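Local coordinates for Cif (Cell cycle inhibiting factor) (Escherichia coli, PDB 3EFY), which deamidates a glutamine of host NEDD8 to glutamate, which abolishes cullin-RING ubiquitin ligase activity and inhibits the host cell cycle, at residues E34-L39 with S160-F164. Numbering follows the deposited sequence.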
# COMPACT_ATOMS: atom_id res chain seq x y z
N GLU A 34 6.45 5.54 -13.94
CA GLU A 34 6.72 4.28 -14.60
C GLU A 34 6.77 4.41 -16.10
O GLU A 34 6.19 5.34 -16.73
CB GLU A 34 5.67 3.21 -14.20
CG GLU A 34 5.54 3.01 -12.67
CD GLU A 34 6.79 2.53 -11.94
OE1 GLU A 34 7.80 2.10 -12.56
OE2 GLU A 34 6.83 2.64 -10.67
N GLN A 35 7.46 3.45 -16.71
CA GLN A 35 7.52 3.36 -18.13
C GLN A 35 6.16 2.99 -18.70
O GLN A 35 5.40 2.23 -18.10
CB GLN A 35 8.53 2.33 -18.59
CG GLN A 35 9.98 2.64 -18.14
CD GLN A 35 10.44 3.98 -18.65
OE1 GLN A 35 10.70 4.90 -17.86
NE2 GLN A 35 10.48 4.13 -19.97
N THR A 36 5.87 3.53 -19.86
CA THR A 36 4.59 3.25 -20.56
C THR A 36 4.75 2.62 -21.93
O THR A 36 5.75 2.82 -22.61
CB THR A 36 3.70 4.50 -20.63
OG1 THR A 36 4.32 5.50 -21.43
CG2 THR A 36 3.39 5.07 -19.23
N LEU A 37 3.79 1.81 -22.32
CA LEU A 37 3.75 1.17 -23.61
C LEU A 37 2.55 1.70 -24.42
O LEU A 37 1.45 1.94 -23.87
CB LEU A 37 3.52 -0.35 -23.47
CG LEU A 37 4.63 -1.20 -22.83
CD1 LEU A 37 4.78 -0.98 -21.38
CD2 LEU A 37 4.30 -2.67 -23.12
N SER A 38 2.77 1.81 -25.71
CA SER A 38 1.70 2.00 -26.69
C SER A 38 1.01 0.69 -26.93
O SER A 38 1.50 -0.37 -26.59
CB SER A 38 2.24 2.54 -28.02
OG SER A 38 3.13 1.58 -28.58
N LEU A 39 -0.13 0.74 -27.58
CA LEU A 39 -0.79 -0.50 -27.97
C LEU A 39 0.08 -1.36 -28.88
O LEU A 39 0.16 -2.57 -28.69
CB LEU A 39 -2.10 -0.20 -28.71
CG LEU A 39 -2.92 -1.41 -29.09
CD1 LEU A 39 -3.25 -2.42 -27.93
CD2 LEU A 39 -4.22 -0.90 -29.76
N SER A 160 -2.81 3.91 -23.13
CA SER A 160 -1.46 3.88 -22.53
C SER A 160 -1.45 2.71 -21.54
O SER A 160 -2.38 2.57 -20.75
CB SER A 160 -1.23 5.15 -21.74
OG SER A 160 0.04 5.20 -21.11
N PHE A 161 -0.39 1.90 -21.58
CA PHE A 161 -0.29 0.72 -20.75
C PHE A 161 0.96 0.77 -19.90
O PHE A 161 1.97 1.39 -20.26
CB PHE A 161 -0.20 -0.52 -21.60
CG PHE A 161 -1.40 -0.73 -22.49
CD1 PHE A 161 -2.54 -1.35 -21.98
CD2 PHE A 161 -1.37 -0.34 -23.82
CE1 PHE A 161 -3.65 -1.56 -22.81
CE2 PHE A 161 -2.45 -0.57 -24.65
CZ PHE A 161 -3.60 -1.17 -24.14
N GLN A 162 0.92 0.07 -18.77
CA GLN A 162 2.13 -0.26 -17.99
C GLN A 162 2.10 -1.76 -17.74
O GLN A 162 1.04 -2.31 -17.36
CB GLN A 162 2.19 0.47 -16.67
CG GLN A 162 2.19 2.00 -16.86
CD GLN A 162 2.21 2.76 -15.56
OE1 GLN A 162 2.20 2.17 -14.46
NE2 GLN A 162 2.28 4.10 -15.65
N LEU A 163 3.23 -2.43 -18.00
CA LEU A 163 3.28 -3.89 -17.91
C LEU A 163 4.44 -4.31 -16.99
O LEU A 163 5.60 -3.91 -17.24
CB LEU A 163 3.50 -4.48 -19.28
CG LEU A 163 3.61 -5.97 -19.45
CD1 LEU A 163 2.33 -6.69 -18.93
CD2 LEU A 163 3.88 -6.29 -20.94
N PHE A 164 4.15 -5.10 -15.99
CA PHE A 164 5.14 -5.57 -15.04
C PHE A 164 5.02 -7.07 -14.78
O PHE A 164 3.91 -7.60 -14.64
CB PHE A 164 4.98 -4.88 -13.69
CG PHE A 164 5.31 -3.41 -13.65
CD1 PHE A 164 4.38 -2.48 -14.06
CD2 PHE A 164 6.50 -2.96 -13.11
CE1 PHE A 164 4.65 -1.11 -13.95
CE2 PHE A 164 6.76 -1.58 -13.00
CZ PHE A 164 5.80 -0.67 -13.44
O HOH W 1 5.57 -0.55 -18.14
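Phe-161 forms the apolar centre: its CB lies 4.2 Å from CB of Leu-37, and its CE2 3.8 Å from CD1 of Leu-39, both at van der Waals range. Leu-37 extends the patch through its CD2, 4.2 Å from CD2 of Leu-163, while Phe-120 of helix 113-124 meets the Phe-161 ring edge-to-face. The backbones join at the same place. Leu-37 N donates to Phe-161 O (2.8 Å, 167°) and Phe-161 N to Leu-37 O (2.9 Å, 156°), an antiparallel hydrogen-bonded pair supplemented by a CA-H...O contact from Thr-36 CA to Phe-161 O (3.2 Å). This bridge stays single because the segments diverge, their end-to-end directions 118° apart; two residues further on in each segment, a water spans the gap, donating to Gln-35 O (2.8 Å) and accepting from Leu-163 N (3.0 Å). At the polar edge, Glu-34 CB approaches Gln-162 OE1 (3.6 Å), although that amide bonds to Tyr-29 and Phe-31, and Glu-34 OE2 to Cys-30 N. Ser-38, the N-cap of helix 39-47, bonds through OG to Gln-41 N. A loop thus crosses an edge strand, 159-166, of the antiparallel sheet in this papain-like (clan CA) deamidase domain, bridging it once before entering a helix.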